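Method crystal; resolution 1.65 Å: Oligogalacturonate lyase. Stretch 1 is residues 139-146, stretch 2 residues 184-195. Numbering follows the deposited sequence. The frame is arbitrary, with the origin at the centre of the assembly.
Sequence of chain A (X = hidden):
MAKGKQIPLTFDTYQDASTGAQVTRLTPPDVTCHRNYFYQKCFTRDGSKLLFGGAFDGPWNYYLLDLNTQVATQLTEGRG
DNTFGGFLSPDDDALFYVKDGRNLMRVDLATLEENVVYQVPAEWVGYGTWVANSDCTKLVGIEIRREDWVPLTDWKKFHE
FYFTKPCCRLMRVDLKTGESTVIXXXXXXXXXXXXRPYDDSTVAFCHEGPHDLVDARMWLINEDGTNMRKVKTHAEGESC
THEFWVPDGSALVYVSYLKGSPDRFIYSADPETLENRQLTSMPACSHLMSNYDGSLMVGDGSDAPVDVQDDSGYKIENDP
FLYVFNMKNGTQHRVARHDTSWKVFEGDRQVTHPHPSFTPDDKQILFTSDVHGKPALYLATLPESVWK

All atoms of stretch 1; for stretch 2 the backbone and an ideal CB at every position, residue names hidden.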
# COMPACT_ATOMS: atom_id res chain seq x y z
N LEU A 139 -16.26 -0.23 2.59
CA LEU A 139 -14.98 0.48 2.40
C LEU A 139 -14.86 1.61 3.40
O LEU A 139 -15.87 2.21 3.79
CB LEU A 139 -14.93 1.13 1.02
CG LEU A 139 -14.98 0.34 -0.28
CD1 LEU A 139 -14.93 1.37 -1.41
CD2 LEU A 139 -13.82 -0.63 -0.39
N VAL A 140 -13.63 1.89 3.83
CA VAL A 140 -13.35 3.14 4.53
C VAL A 140 -12.41 4.01 3.69
O VAL A 140 -11.56 3.50 2.96
CB VAL A 140 -12.78 2.96 5.97
CG1 VAL A 140 -13.92 2.57 6.93
CG2 VAL A 140 -11.64 1.94 6.02
N GLY A 141 -12.59 5.33 3.80
CA GLY A 141 -11.75 6.29 3.08
C GLY A 141 -11.92 7.68 3.66
O GLY A 141 -12.81 7.91 4.48
N ILE A 142 -11.09 8.62 3.21
CA ILE A 142 -11.15 10.00 3.68
C ILE A 142 -11.69 10.91 2.58
O ILE A 142 -11.33 10.77 1.43
CB ILE A 142 -9.75 10.52 4.10
CG1 ILE A 142 -9.14 9.65 5.21
CG2 ILE A 142 -9.80 11.99 4.57
CD1 ILE A 142 -9.96 9.57 6.49
N GLU A 143 -12.58 11.83 2.96
CA GLU A 143 -12.98 12.92 2.08
C GLU A 143 -12.65 14.24 2.75
O GLU A 143 -12.82 14.40 3.97
CB GLU A 143 -14.48 12.85 1.77
CG GLU A 143 -14.85 11.62 0.93
CD GLU A 143 -16.34 11.45 0.74
OE1 GLU A 143 -17.12 12.31 1.24
OE2 GLU A 143 -16.72 10.47 0.07
N ILE A 144 -12.15 15.19 1.97
CA ILE A 144 -11.74 16.50 2.49
C ILE A 144 -12.63 17.56 1.85
O ILE A 144 -12.94 17.46 0.66
CB ILE A 144 -10.25 16.79 2.18
CG1 ILE A 144 -9.37 15.67 2.78
CG2 ILE A 144 -9.85 18.21 2.67
CD1 ILE A 144 -7.83 15.90 2.71
N ARG A 145 -13.08 18.53 2.63
CA ARG A 145 -13.96 19.55 2.09
C ARG A 145 -13.23 20.26 0.95
O ARG A 145 -12.06 20.61 1.10
CB ARG A 145 -14.40 20.54 3.17
CG ARG A 145 -15.60 21.36 2.75
CD ARG A 145 -16.00 22.39 3.79
NE ARG A 145 -16.46 21.79 5.05
CZ ARG A 145 -17.63 21.19 5.22
NH1 ARG A 145 -18.51 21.08 4.23
NH2 ARG A 145 -17.94 20.68 6.42
N ARG A 146 -13.92 20.46 -0.17
CA ARG A 146 -13.28 21.06 -1.36
C ARG A 146 -12.61 22.40 -1.04
O ARG A 146 -11.51 22.68 -1.51
CB ARG A 146 -14.29 21.25 -2.49
CG ARG A 146 -13.66 21.87 -3.75
CD ARG A 146 -14.64 22.00 -4.89
NE ARG A 146 -15.11 20.70 -5.34
CZ ARG A 146 -14.41 19.85 -6.09
NH1 ARG A 146 -13.17 20.14 -6.47
NH2 ARG A 146 -14.95 18.69 -6.43
N UNK A 184 -16.45 9.78 11.45
CA UNK A 184 -15.74 10.82 12.18
C UNK A 184 -15.52 12.02 11.28
O UNK A 184 -15.24 11.87 10.09
CB UNK A 184 -14.41 10.30 12.72
N UNK A 185 -15.65 13.22 11.85
CA UNK A 185 -15.35 14.45 11.11
C UNK A 185 -14.69 15.44 12.05
O UNK A 185 -15.22 15.73 13.13
CB UNK A 185 -16.61 15.05 10.49
N UNK A 186 -13.50 15.91 11.65
CA UNK A 186 -12.68 16.82 12.46
C UNK A 186 -11.96 17.82 11.57
O UNK A 186 -11.74 17.55 10.38
CB UNK A 186 -11.67 16.04 13.30
N UNK A 187 -11.60 18.97 12.15
CA UNK A 187 -10.76 19.95 11.46
C UNK A 187 -9.28 19.69 11.72
O UNK A 187 -8.55 20.52 12.27
CB UNK A 187 -11.13 21.37 11.90
N UNK A 188 -8.85 18.48 11.36
CA UNK A 188 -7.42 18.15 11.32
C UNK A 188 -7.22 17.09 10.25
O UNK A 188 -8.14 16.37 9.88
CB UNK A 188 -6.91 17.66 12.68
N UNK A 189 -6.00 17.01 9.73
CA UNK A 189 -5.72 16.12 8.60
C UNK A 189 -5.79 14.66 9.03
O UNK A 189 -4.93 14.18 9.79
CB UNK A 189 -4.35 16.43 8.00
N UNK A 190 -6.81 13.96 8.54
CA UNK A 190 -6.96 12.52 8.78
C UNK A 190 -6.52 11.73 7.56
O UNK A 190 -6.70 12.16 6.41
CB UNK A 190 -8.41 12.18 9.14
N UNK A 191 -5.93 10.57 7.80
CA UNK A 191 -5.39 9.76 6.72
C UNK A 191 -5.43 8.27 6.98
O UNK A 191 -5.74 7.81 8.09
CB UNK A 191 -3.94 10.18 6.44
N UNK A 192 -5.11 7.52 5.93
CA UNK A 192 -4.86 6.06 5.98
C UNK A 192 -5.87 5.26 6.83
O UNK A 192 -5.45 4.54 7.76
CB UNK A 192 -3.45 5.81 6.53
N UNK A 193 -7.18 5.39 6.56
CA UNK A 193 -8.09 4.54 7.33
C UNK A 193 -8.02 3.10 6.83
O UNK A 193 -8.02 2.87 5.62
CB UNK A 193 -9.52 5.06 7.24
N UNK A 194 -7.97 2.14 7.75
CA UNK A 194 -7.82 0.74 7.38
C UNK A 194 -8.67 -0.11 8.33
O UNK A 194 -8.45 -0.08 9.55
CB UNK A 194 -6.35 0.31 7.42
N UNK A 195 -9.66 -0.81 7.78
CA UNK A 195 -10.42 -1.82 8.56
C UNK A 195 -9.45 -2.85 9.15
O UNK A 195 -8.55 -3.31 8.46
CB UNK A 195 -11.46 -2.52 7.68

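The strand of stretch 1 and residues 190-195 run nearly antiparallel, at 167°, with axes 6.2 Å apart at closest approach. No hydrogen bond joins the two stretches. Stretch 1 offers mainly the apolar side chains of Val140, Ile142 and Ile144, with the guanidinium of Arg145 near one end.

Position 184 has extended backbone angles and an ideal CB with nothing of stretch 1 within 5.5 Å; almost any strand-compatible residue would suit. It is Leu184, which makes no contact.

At position 185 CA-to-CB points sideways, and the guanidinium of Arg145 can be met only by a long side chain. An acid or a neutral polar residue would be plausible. The residue is Gln185, extended with chi1 and chi2 both t; its NE2 comes 3.7 Å from Arg145 NH2, a contact between two nitrogens and not a hydrogen bond.

Positions 186, 187 and 188 leave stretch 1 behind, and their ideal CB atoms find nothing there. Polar residues would suit these positions, and phi/psi of -90/58 at 187 is compatible with Asn or Asp among others. They are Glu186, Asn187 and Gln188. Local bonds link 186 and 188: Gln188 NE2 donates to Glu186 OE1 at 2.8 Å, and Gln188 N makes a weak bond to Glu186 O at 3.2 Å.

Position 189 points sideways, its CA well separated from that of Ile144. A large apolar or aromatic side chain could span the gap. Trp189 does so: its CD1 lies 4.4 Å from Ile144 CD1, an oblique approach to the ring.

At position 190 the ideal CB is 4.0 Å from Ile142 CD1, which favours an aliphatic residue such as Leu, Ile, Val or Met. It is Leu190, whose CB keeps that 4.0 Å distance to Ile142 CD1. Its backbone O lies 3.6 Å from Ile142 CG2 and has no polar partner in the model.

Position 191, at phi/psi -149/171, directs its ideal CB away from stretch 1, so the visible atoms allow several small residues. Gly191 is found; its CA packs 4.0 Å from Ile142 CG1.

Position 192 has positive phi (44/55), which Gly, Asn or Asp often adopt, and its CB points away. The deposited residue is His192, free of stretch 1.

Position 193 points toward stretch 1, its ideal CB 4.0 Å from Val140 CG2 and 4.6 Å from Ile142 CD1. With phi at -75°, a compact apolar residue, Pro, Val or Ala, would fit. Pro193 fills the space: CD lies 3.6 Å from Ile142 CG1, CB 4.0 Å from Val140 CG2, and CG 3.6 Å from Gly141 CA.

Position 194 points away and could take many residues, including beta-branched ones; it is Ile194.

At position 195 CB points sideways, 4.8 Å from Val140 CG2, so a large apolar or aromatic side chain could reach Val140. Tyr195 does: CE1 is 3.7 Å from Val140 CG1, which makes an off-centre CH-pi contact 4.2 Å from the ring centroid.

Stretch 2, residues 184-195: LQENQWLGHPIY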
# COMPACT_ATOMS: atom_id res chain seq x y z
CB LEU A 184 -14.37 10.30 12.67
CG LEU A 184 -13.41 11.25 13.37
CD1 LEU A 184 -13.90 11.71 14.75
CD2 LEU A 184 -12.01 10.60 13.49
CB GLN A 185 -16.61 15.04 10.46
CG GLN A 185 -16.35 16.33 9.67
CD GLN A 185 -17.55 16.75 8.84
OE1 GLN A 185 -18.11 15.95 8.09
NE2 GLN A 185 -17.93 18.03 8.96
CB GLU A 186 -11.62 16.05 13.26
CG GLU A 186 -12.19 15.11 14.33
CD GLU A 186 -11.12 14.37 15.12
OE1 GLU A 186 -10.03 14.07 14.55
OE2 GLU A 186 -11.38 14.06 16.30
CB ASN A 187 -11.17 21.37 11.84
CG ASN A 187 -12.55 21.74 11.32
OD1 ASN A 187 -13.11 21.08 10.44
ND2 ASN A 187 -13.12 22.80 11.88
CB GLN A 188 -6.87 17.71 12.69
CG GLN A 188 -7.26 16.31 13.19
CD GLN A 188 -6.85 16.08 14.64
OE1 GLN A 188 -5.71 16.37 15.04
NE2 GLN A 188 -7.78 15.57 15.45
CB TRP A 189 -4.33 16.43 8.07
CG TRP A 189 -4.04 15.89 6.70
CD1 TRP A 189 -4.85 15.12 5.92
CD2 TRP A 189 -2.83 16.08 5.97
NE1 TRP A 189 -4.21 14.82 4.72
CE2 TRP A 189 -2.97 15.40 4.74
CE3 TRP A 189 -1.63 16.77 6.24
CZ2 TRP A 189 -1.96 15.38 3.78
CZ3 TRP A 189 -0.63 16.76 5.28
CH2 TRP A 189 -0.80 16.06 4.06
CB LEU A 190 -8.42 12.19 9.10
CG LEU A 190 -8.98 12.95 10.31
CD1 LEU A 190 -10.41 12.51 10.54
CD2 LEU A 190 -8.14 12.74 11.57
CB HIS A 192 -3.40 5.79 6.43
CG HIS A 192 -2.92 4.39 6.16
ND1 HIS A 192 -2.05 3.72 7.00
CD2 HIS A 192 -3.20 3.52 5.15
CE1 HIS A 192 -1.82 2.51 6.54
NE2 HIS A 192 -2.49 2.36 5.41
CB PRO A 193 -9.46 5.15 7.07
CG PRO A 193 -9.33 5.79 5.70
CD PRO A 193 -7.92 6.34 5.70
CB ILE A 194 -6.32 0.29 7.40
CG1 ILE A 194 -5.58 0.91 8.60
CG2 ILE A 194 -5.60 0.65 6.04
CD1 ILE A 194 -4.12 0.45 8.83
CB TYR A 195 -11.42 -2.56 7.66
CG TYR A 195 -12.83 -2.02 7.66
CD1 TYR A 195 -13.40 -1.49 6.49
CD2 TYR A 195 -13.61 -2.07 8.82
CE1 TYR A 195 -14.72 -1.00 6.49
CE2 TYR A 195 -14.90 -1.59 8.83
CZ TYR A 195 -15.45 -1.06 7.67
OH TYR A 195 -16.74 -0.60 7.69
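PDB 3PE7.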